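GDNF family receptor alpha-3 (Homo sapiens, PDB 2GH0) binds artemin, a growth factor that supports peripheral sensory and sympathetic neurons, leading to autophosphorylation and activation of the RET receptor. Local coordinates at residues C[13-18]-C[200-205]; C[30-35]-C[51-56]; C[61-66]-C[141-146]. All coordinates share one frame; numbering follows the deposited sequence.

Interaction 1: C[13-18]-C[200-205]; sequences LKFAML and RFHSQL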
loop_
_atom_site.group_PDB
_atom_site.type_symbol
_atom_site.label_atom_id
_atom_site.label_comp_id
_atom_site.label_asym_id
_atom_site.label_seq_id
_atom_site.Cartn_x
_atom_site.Cartn_y
_atom_site.Cartn_z
ATOM N N LEU C 13 3.355 -39.917 5.828
ATOM C CA LEU C 13 3.730 -38.557 5.441
ATOM C C LEU C 13 3.512 -38.387 3.939
ATOM O O LEU C 13 2.926 -37.402 3.515
ATOM C CB LEU C 13 5.202 -38.235 5.806
ATOM C CG LEU C 13 5.712 -36.839 5.390
ATOM C CD1 LEU C 13 4.759 -35.692 5.804
ATOM C CD2 LEU C 13 7.110 -36.567 5.928
ATOM N N LYS C 14 4.033 -39.312 3.134
ATOM C CA LYS C 14 3.818 -39.218 1.674
ATOM C C LYS C 14 2.337 -39.131 1.275
ATOM O O LYS C 14 1.955 -38.305 0.397
ATOM C CB LYS C 14 4.538 -40.355 0.935
ATOM C CG LYS C 14 6.044 -40.229 0.967
ATOM C CD LYS C 14 6.643 -41.449 0.222
ATOM C CE LYS C 14 8.169 -41.465 0.183
ATOM N NZ LYS C 14 8.673 -42.227 -1.058
ATOM N N PHE C 15 1.486 -39.971 1.864
ATOM C CA PHE C 15 0.049 -39.861 1.558
ATOM C C PHE C 15 -0.655 -38.586 2.019
ATOM O O PHE C 15 -1.587 -38.122 1.357
ATOM C CB PHE C 15 -0.725 -41.093 2.016
ATOM C CG PHE C 15 -0.523 -42.273 1.099
ATOM C CD1 PHE C 15 0.402 -43.269 1.424
ATOM C CD2 PHE C 15 -1.257 -42.365 -0.072
ATOM C CE1 PHE C 15 0.633 -44.367 0.584
ATOM C CE2 PHE C 15 -1.037 -43.445 -0.951
ATOM C CZ PHE C 15 -0.090 -44.453 -0.624
ATOM N N ALA C 16 -0.221 -38.043 3.149
ATOM C CA ALA C 16 -0.674 -36.700 3.588
ATOM C C ALA C 16 -0.330 -35.722 2.497
ATOM O O ALA C 16 -1.123 -34.893 2.109
ATOM C CB ALA C 16 -0.007 -36.286 4.925
ATOM N N MET C 17 0.880 -35.807 2.001
ATOM C CA MET C 17 1.306 -34.852 0.973
ATOM C C MET C 17 0.619 -35.033 -0.404
ATOM O O MET C 17 0.431 -34.034 -1.141
ATOM C CB MET C 17 2.832 -34.870 0.881
ATOM C CG MET C 17 3.489 -34.335 2.188
ATOM S SD MET C 17 2.960 -32.667 2.681
ATOM C CE MET C 17 1.660 -32.962 3.851
ATOM N N LEU C 18 0.254 -36.277 -0.777
ATOM C CA LEU C 18 -0.599 -36.477 -1.971
ATOM C C LEU C 18 -1.903 -35.736 -1.860
ATOM O O LEU C 18 -2.440 -35.204 -2.821
ATOM C CB LEU C 18 -0.939 -37.936 -2.163
ATOM C CG LEU C 18 -0.273 -38.895 -3.090
ATOM C CD1 LEU C 18 -1.173 -40.178 -3.091
ATOM C CD2 LEU C 18 -0.072 -38.304 -4.518
ATOM N N ARG C 200 -1.693 -52.696 1.849
ATOM C CA ARG C 200 -0.791 -53.318 0.870
ATOM C C ARG C 200 -0.801 -52.548 -0.443
ATOM O O ARG C 200 0.243 -52.252 -1.033
ATOM C CB ARG C 200 -1.139 -54.802 0.609
ATOM C CG ARG C 200 -0.891 -55.904 1.772
ATOM C CD ARG C 200 -1.697 -57.324 1.325
ATOM N NE ARG C 200 -2.536 -57.763 2.492
ATOM C CZ ARG C 200 -3.735 -58.281 2.375
ATOM N NH1 ARG C 200 -4.269 -58.390 1.203
ATOM N NH2 ARG C 200 -4.436 -58.664 3.439
ATOM N N PHE C 201 -2.000 -52.173 -0.883
ATOM C CA PHE C 201 -2.091 -51.421 -2.156
ATOM C C PHE C 201 -1.313 -50.126 -2.031
ATOM O O PHE C 201 -0.559 -49.758 -2.907
ATOM C CB PHE C 201 -3.554 -51.091 -2.502
ATOM C CG PHE C 201 -3.682 -50.035 -3.570
ATOM C CD1 PHE C 201 -3.195 -50.268 -4.861
ATOM C CD2 PHE C 201 -4.284 -48.785 -3.254
ATOM C CE1 PHE C 201 -3.281 -49.245 -5.855
ATOM C CE2 PHE C 201 -4.407 -47.813 -4.206
ATOM C CZ PHE C 201 -3.900 -48.030 -5.495
ATOM N N HIS C 202 -1.514 -49.430 -0.913
ATOM C CA HIS C 202 -0.721 -48.212 -0.648
ATOM C C HIS C 202 0.814 -48.379 -0.668
ATOM O O HIS C 202 1.527 -47.552 -1.277
ATOM C CB HIS C 202 -1.213 -47.574 0.678
ATOM C CG HIS C 202 -2.577 -46.994 0.538
ATOM N ND1 HIS C 202 -3.420 -46.826 1.593
ATOM C CD2 HIS C 202 -3.252 -46.562 -0.562
ATOM C CE1 HIS C 202 -4.566 -46.298 1.180
ATOM N NE2 HIS C 202 -4.495 -46.141 -0.129
ATOM N N SER C 203 1.332 -49.417 -0.047
ATOM C CA SER C 203 2.769 -49.753 -0.131
ATOM C C SER C 203 3.221 -49.989 -1.584
ATOM O O SER C 203 4.346 -49.609 -1.985
ATOM C CB SER C 203 3.140 -51.008 0.684
ATOM O OG SER C 203 2.714 -50.774 2.017
ATOM N N GLN C 204 2.332 -50.597 -2.366
ATOM C CA GLN C 204 2.691 -50.983 -3.719
ATOM C C GLN C 204 2.691 -49.816 -4.686
ATOM O O GLN C 204 3.495 -49.785 -5.650
ATOM C CB GLN C 204 1.755 -52.092 -4.188
ATOM C CG GLN C 204 1.957 -53.393 -3.385
ATOM C CD GLN C 204 0.755 -54.372 -3.503
ATOM O OE1 GLN C 204 -0.111 -54.244 -4.401
ATOM N NE2 GLN C 204 0.734 -55.361 -2.630
ATOM N N LEU C 205 1.746 -48.897 -4.491
ATOM C CA LEU C 205 1.612 -47.704 -5.321
ATOM C C LEU C 205 2.900 -46.899 -5.263
ATOM O O LEU C 205 3.381 -46.346 -6.293
ATOM C CB LEU C 205 0.401 -46.871 -4.828
ATOM C CG LEU C 205 -0.061 -45.701 -5.703
ATOM C CD1 LEU C 205 -0.430 -46.103 -7.140
ATOM C CD2 LEU C 205 -1.208 -44.930 -5.022
#
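This is a helix-to-helix contact that closes the receptor fragment on itself: F15, on helix 11-20 at the start of the all-helical first GDNF/GAS1 domain, meets H202 on helix 189-205, the last helix of the chain. The CA atoms of F15 and H202 lie 8.7 Å apart, and the phenyl ring spans most of that gap. It is the far end of the ring that touches: CZ of F15 lies 3.6 Å from CB of H202 and equally 3.6 Å from its carbonyl O, which sits in the phenyl plane at the ring edge. Such an oxygen beside an aromatic C-H can add a weak electrostatic attraction to the packing. Past CB, the imidazole comes in at a slant against the same end, its CD2 3.8 Å from CE2 of F15. The two ring planes are tilted by 48°, with centroids 4.6 Å apart. H202 reaches this place with CG beside its own backbone N (chi1 -70°), while its ND1 donates a hydrogen bond to the carbonyl O of L67. That bond restrains the imidazole. L67 comes just before C68, whose disulfide to C12 reaches the start of helix 11-20, so the imidazole is held close to a covalent crosslink. F206 adds an edge-to-face partner for F15, and P69 packs on H202. L13 and M17 of helix 11-20 pack on a chain of another protein, probably the artemin ligand. One turn further along helix 189-205, the methyl CD2 of L205 lies 4.3 Å from CE2 of F15.

Interaction 2: C[30-35]-C[51-56]; sequences KAYGEA and LTFFEK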
loop_
_atom_site.group_PDB
_atom_site.type_symbol
_atom_site.label_atom_id
_atom_site.label_comp_id
_atom_site.label_asym_id
_atom_site.label_seq_id
_atom_site.Cartn_x
_atom_site.Cartn_y
_atom_site.Cartn_z
ATOM N N LYS C 30 -6.920 -29.101 5.455
ATOM C CA LYS C 30 -6.552 -27.868 6.155
ATOM C C LYS C 30 -7.696 -27.399 7.069
ATOM O O LYS C 30 -7.451 -26.872 8.165
ATOM C CB LYS C 30 -6.191 -26.742 5.155
ATOM C CG LYS C 30 -4.675 -26.747 4.786
ATOM C CD LYS C 30 -4.146 -25.329 4.433
ATOM C CE LYS C 30 -2.607 -25.141 4.614
ATOM N NZ LYS C 30 -2.075 -24.040 3.455
ATOM N N ALA C 31 -8.926 -27.504 6.564
ATOM C CA ALA C 31 -10.111 -27.129 7.310
ATOM C C ALA C 31 -10.273 -27.906 8.627
ATOM O O ALA C 31 -10.513 -27.289 9.666
ATOM C CB ALA C 31 -11.369 -27.291 6.442
ATOM N N TYR C 32 -10.143 -29.246 8.615
ATOM C CA TYR C 32 -10.286 -29.950 9.883
ATOM C C TYR C 32 -9.042 -29.820 10.743
ATOM O O TYR C 32 -9.135 -29.834 11.969
ATOM C CB TYR C 32 -10.717 -31.433 9.716
ATOM C CG TYR C 32 -9.607 -32.475 9.461
ATOM C CD1 TYR C 32 -9.460 -33.085 8.216
ATOM C CD2 TYR C 32 -8.730 -32.865 10.492
ATOM C CE1 TYR C 32 -8.460 -34.056 8.005
ATOM C CE2 TYR C 32 -7.759 -33.813 10.310
ATOM C CZ TYR C 32 -7.623 -34.417 9.061
ATOM O OH TYR C 32 -6.623 -35.370 8.860
ATOM N N GLY C 33 -7.871 -29.724 10.104
ATOM C CA GLY C 33 -6.644 -29.554 10.859
ATOM C C GLY C 33 -6.725 -28.287 11.689
ATOM O O GLY C 33 -6.265 -28.256 12.834
ATOM N N GLU C 34 -7.275 -27.225 11.090
ATOM C CA GLU C 34 -7.490 -25.954 11.802
ATOM C C GLU C 34 -8.514 -26.090 12.935
ATOM O O GLU C 34 -8.291 -25.556 14.039
ATOM C CB GLU C 34 -7.960 -24.849 10.847
ATOM C CG GLU C 34 -8.186 -23.500 11.526
ATOM C CD GLU C 34 -8.422 -22.361 10.549
ATOM O OE1 GLU C 34 -8.700 -22.614 9.352
ATOM O OE2 GLU C 34 -8.356 -21.190 10.999
ATOM N N ALA C 35 -9.643 -26.709 12.623
ATOM C CA ALA C 35 -10.747 -26.940 13.595
ATOM C C ALA C 35 -10.362 -27.853 14.780
ATOM O O ALA C 35 -10.905 -27.727 15.860
ATOM C CB ALA C 35 -11.963 -27.466 12.891
ATOM N N LEU C 51 -16.299 -34.798 9.437
ATOM C CA LEU C 51 -17.398 -35.372 8.674
ATOM C C LEU C 51 -17.379 -34.856 7.245
ATOM O O LEU C 51 -17.531 -35.635 6.283
ATOM C CB LEU C 51 -18.737 -35.042 9.330
ATOM C CG LEU C 51 -19.103 -35.923 10.553
ATOM C CD1 LEU C 51 -20.256 -35.250 11.249
ATOM C CD2 LEU C 51 -19.468 -37.341 10.155
ATOM N N THR C 52 -17.174 -33.562 7.104
ATOM C CA THR C 52 -17.104 -32.933 5.755
ATOM C C THR C 52 -15.942 -33.487 4.978
ATOM O O THR C 52 -16.065 -33.759 3.772
ATOM C CB THR C 52 -16.933 -31.448 5.894
ATOM O OG1 THR C 52 -18.102 -30.963 6.570
ATOM C CG2 THR C 52 -16.802 -30.772 4.541
ATOM N N PHE C 53 -14.813 -33.680 5.655
ATOM C CA PHE C 53 -13.623 -34.152 4.944
ATOM C C PHE C 53 -13.910 -35.503 4.293
ATOM O O PHE C 53 -13.599 -35.702 3.154
ATOM C CB PHE C 53 -12.380 -34.309 5.879
ATOM C CG PHE C 53 -11.189 -34.914 5.155
ATOM C CD1 PHE C 53 -10.395 -34.110 4.364
ATOM C CD2 PHE C 53 -10.928 -36.298 5.221
ATOM C CE1 PHE C 53 -9.305 -34.622 3.645
ATOM C CE2 PHE C 53 -9.851 -36.870 4.510
ATOM C CZ PHE C 53 -9.038 -36.006 3.701
ATOM N N PHE C 54 -14.431 -36.479 5.039
ATOM C CA PHE C 54 -14.652 -37.791 4.447
ATOM C C PHE C 54 -15.837 -37.781 3.454
ATOM O O PHE C 54 -15.903 -38.598 2.539
ATOM C CB PHE C 54 -14.806 -38.856 5.567
ATOM C CG PHE C 54 -13.547 -39.085 6.271
ATOM C CD1 PHE C 54 -13.277 -38.477 7.485
ATOM C CD2 PHE C 54 -12.556 -39.827 5.629
ATOM C CE1 PHE C 54 -12.035 -38.658 8.086
ATOM C CE2 PHE C 54 -11.320 -40.019 6.199
ATOM C CZ PHE C 54 -11.027 -39.422 7.405
ATOM N N GLU C 55 -16.775 -36.893 3.671
ATOM C CA GLU C 55 -17.849 -36.718 2.751
ATOM C C GLU C 55 -17.426 -36.162 1.370
ATOM O O GLU C 55 -17.959 -36.605 0.333
ATOM C CB GLU C 55 -18.863 -35.787 3.371
ATOM C CG GLU C 55 -20.016 -35.603 2.567
ATOM C CD GLU C 55 -21.115 -34.907 3.344
ATOM O OE1 GLU C 55 -20.860 -34.461 4.514
ATOM O OE2 GLU C 55 -22.239 -34.817 2.776
ATOM N N LYS C 56 -16.504 -35.193 1.383
ATOM C CA LYS C 56 -16.183 -34.405 0.198
ATOM C C LYS C 56 -14.889 -34.828 -0.520
ATOM O O LYS C 56 -14.795 -34.690 -1.737
ATOM C CB LYS C 56 -16.182 -32.897 0.521
ATOM C CG LYS C 56 -17.564 -32.360 0.993
ATOM C CD LYS C 56 -18.657 -32.631 -0.000
ATOM C CE LYS C 56 -20.081 -32.291 0.560
ATOM N NZ LYS C 56 -20.992 -32.078 -0.613
#
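The hydroxyl of Y32 is hydrogen-bonded to the carbonyl O of T84, which ties down the far end of a phenol whose edge is turned against F53. Y32 holds its ring in the less common position between backbone N and carbonyl carbon (chi1 85°), whereas F53 extends with CG opposite its own N (chi1 175°). The result is an edge-to-face pair, Y32 giving the edge and F53 the face, with centroids 5.4 Å apart and planes at 73°. Atom CE1 of Y32 stands 4.0 Å above the plane of the F53 ring, displaced toward its rim, on the side of CG and CD1. Its neighbour CD1 of Y32 extends the touch back along the side chain, 3.9 Å from CB of F53. The two residues lie on helices 23-35 and 43-56 of the first GDNF/GAS1 domain; the short segments run roughly antiparallel, and the C36-C46 disulfide joins the end of one helix to the beginning of the next. Helix 59-66 closes over the aromatic pair, its L65 packing on the F53 ring and against the hydroxyl end of Y32, and its A62 on F53. L28 and C25, earlier on helix 23-35, also touch F53. The Y32 ring also meets an aromatic side chain of another protein's chain, probably the artemin ligand. Within segment 51-56 the aromatic series continues, since CD2 of F53 lies 3.6 Å above the centre of the F54 ring.

Interaction 3: C[61-66]-C[141-146]; sequences HAQGLL and AYLGLI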
loop_
_atom_site.group_PDB
_atom_site.type_symbol
_atom_site.label_atom_id
_atom_site.label_comp_id
_atom_site.label_asym_id
_atom_site.label_seq_id
_atom_site.Cartn_x
_atom_site.Cartn_y
_atom_site.Cartn_z
ATOM N N HIS C 61 -8.138 -40.511 -1.978
ATOM C CA HIS C 61 -7.330 -39.573 -1.182
ATOM C C HIS C 61 -7.589 -39.705 0.307
ATOM O O HIS C 61 -6.673 -39.747 1.126
ATOM C CB HIS C 61 -7.561 -38.104 -1.637
ATOM C CG HIS C 61 -7.036 -37.829 -3.008
ATOM N ND1 HIS C 61 -7.753 -37.149 -3.956
ATOM C CD2 HIS C 61 -5.861 -38.164 -3.592
ATOM C CE1 HIS C 61 -7.055 -37.083 -5.084
ATOM N NE2 HIS C 61 -5.905 -37.706 -4.888
ATOM N N ALA C 62 -8.841 -39.793 0.660
ATOM C CA ALA C 62 -9.185 -39.949 2.082
ATOM C C ALA C 62 -8.658 -41.274 2.694
ATOM O O ALA C 62 -8.130 -41.318 3.843
ATOM C CB ALA C 62 -10.764 -39.758 2.218
ATOM N N GLN C 63 -8.736 -42.376 1.932
ATOM C CA GLN C 63 -8.205 -43.687 2.413
ATOM C C GLN C 63 -6.702 -43.742 2.408
ATOM O O GLN C 63 -6.112 -44.382 3.262
ATOM C CB GLN C 63 -8.791 -44.790 1.491
ATOM C CG GLN C 63 -10.345 -44.835 1.840
ATOM C CD GLN C 63 -11.140 -45.790 1.019
ATOM O OE1 GLN C 63 -10.578 -46.622 0.319
ATOM N NE2 GLN C 63 -12.466 -45.687 1.112
ATOM N N GLY C 64 -6.066 -43.026 1.497
ATOM C CA GLY C 64 -4.597 -42.926 1.501
ATOM C C GLY C 64 -4.126 -42.189 2.762
ATOM O O GLY C 64 -3.122 -42.584 3.398
ATOM N N LEU C 65 -4.834 -41.128 3.083
ATOM C CA LEU C 65 -4.463 -40.273 4.209
ATOM C C LEU C 65 -4.492 -41.106 5.530
ATOM O O LEU C 65 -3.594 -41.064 6.406
ATOM C CB LEU C 65 -5.489 -39.127 4.294
ATOM C CG LEU C 65 -5.196 -38.159 5.454
ATOM C CD1 LEU C 65 -3.857 -37.434 5.252
ATOM C CD2 LEU C 65 -6.336 -37.155 5.757
ATOM N N LEU C 66 -5.578 -41.826 5.704
ATOM C CA LEU C 66 -5.786 -42.515 6.995
ATOM C C LEU C 66 -5.314 -43.946 7.041
ATOM O O LEU C 66 -4.728 -44.376 8.082
ATOM C CB LEU C 66 -7.278 -42.415 7.310
ATOM C CG LEU C 66 -7.674 -42.899 8.730
ATOM C CD1 LEU C 66 -6.909 -42.181 9.775
ATOM C CD2 LEU C 66 -9.217 -42.655 8.929
ATOM N N ALA C 141 -17.947 -47.042 4.602
ATOM C CA ALA C 141 -18.862 -46.999 5.770
ATOM C C ALA C 141 -18.118 -46.832 7.105
ATOM O O ALA C 141 -18.556 -46.115 8.011
ATOM C CB ALA C 141 -19.695 -48.269 5.817
ATOM N N TYR C 142 -16.978 -47.495 7.219
ATOM C CA TYR C 142 -16.058 -47.290 8.359
ATOM C C TYR C 142 -15.597 -45.835 8.448
ATOM O O TYR C 142 -15.772 -45.194 9.497
ATOM C CB TYR C 142 -14.848 -48.219 8.231
ATOM C CG TYR C 142 -13.820 -48.011 9.349
ATOM C CD1 TYR C 142 -14.020 -48.526 10.628
ATOM C CD2 TYR C 142 -12.654 -47.288 9.111
ATOM C CE1 TYR C 142 -13.061 -48.334 11.648
ATOM C CE2 TYR C 142 -11.685 -47.085 10.141
ATOM C CZ TYR C 142 -11.934 -47.601 11.414
ATOM O OH TYR C 142 -10.964 -47.290 12.376
ATOM N N LEU C 143 -15.070 -45.276 7.349
ATOM C CA LEU C 143 -14.629 -43.880 7.366
ATOM C C LEU C 143 -15.758 -42.893 7.569
ATOM O O LEU C 143 -15.570 -41.848 8.193
ATOM C CB LEU C 143 -13.750 -43.501 6.141
ATOM C CG LEU C 143 -12.502 -44.406 5.889
ATOM C CD1 LEU C 143 -11.815 -43.806 4.705
ATOM C CD2 LEU C 143 -11.598 -44.363 7.039
ATOM N N GLY C 144 -16.941 -43.260 7.122
ATOM C CA GLY C 144 -18.197 -42.517 7.386
ATOM C C GLY C 144 -18.614 -42.378 8.853
ATOM O O GLY C 144 -19.520 -41.597 9.172
ATOM N N LEU C 145 -17.924 -43.061 9.769
ATOM C CA LEU C 145 -18.225 -42.888 11.216
ATOM C C LEU C 145 -17.312 -41.822 11.865
ATOM O O LEU C 145 -17.620 -41.336 12.951
ATOM C CB LEU C 145 -18.155 -44.254 11.977
ATOM C CG LEU C 145 -19.395 -45.141 11.760
ATOM C CD1 LEU C 145 -19.051 -46.546 12.216
ATOM C CD2 LEU C 145 -20.569 -44.614 12.525
ATOM N N ILE C 146 -16.284 -41.373 11.136
ATOM C CA ILE C 146 -15.310 -40.437 11.685
ATOM C C ILE C 146 -15.882 -39.033 11.729
ATOM O O ILE C 146 -16.381 -38.525 10.715
ATOM C CB ILE C 146 -13.979 -40.527 10.934
ATOM C CG1 ILE C 146 -13.413 -41.880 11.143
ATOM C CG2 ILE C 146 -12.914 -39.625 11.565
ATOM C CD1 ILE C 146 -12.279 -42.176 10.315
#
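L66 swings its CG opposite its backbone N (chi1 -171°), and L143 places its CG beside its own N (chi1 -54°), so that the two leucines run alongside each other with their ends pointing opposite ways and touch through their methyls. CD2 of L66 comes within 3.5 Å of CD2 of L143 and 3.4 Å of CD1 of I146. Both distances are tighter than usual for carbon atoms. I146 meets the leucine tip to tip. A type I beta turn from L143 to I146, near the C-terminal end of helix 135-143, brings both side chains to the same methyl; it is fastened by the bond from I146 N to L143 O at 3.1 Å. A second touch lies one turn back along helix 59-66: the aliphatic CG of Q63 comes within 3.4 Å of CD1 of L143. With the glutamine extended beyond CG, its amide NE2 passes the same methyl at 4.1 Å. The seam joins helix 59-66 of the first GDNF/GAS1 domain to the second GDNF/GAS1 domain. F154 of the neighbouring strand 152-154 packs on L66, F54 of helix 43-56 covers part of I146, and R114 bonds to the carbonyl O of G144 within the turn. The closest atoms across the contact are all carbons, so cohesion here should come from burial of apolar surface and close fit of shape.

Overall arrangement
From the N terminus, helix 11-20 leads into helix 23-35, which interaction 2 pairs with helix 43-56, closing a short loop of 15 intervening residues. Helix 59-66 follows, and interaction 3 joins it to the end of helix 135-143, closing a longer loop of 74 residues and linking the two GDNF/GAS1 domains. Interactions 2 and 3 are therefore in series, and both are nested inside the long loop that interaction 1 closes when helix 189-205 returns to helix 11-20. Helix 59-66, one side of interaction 3, also touches interaction 1, its Q63 and G64 packing on H202 and F15. L51 of interaction 2 packs against the carbonyl O of I146. Interactions 1 and 2 do not touch, their nearest atoms about 8 Å apart.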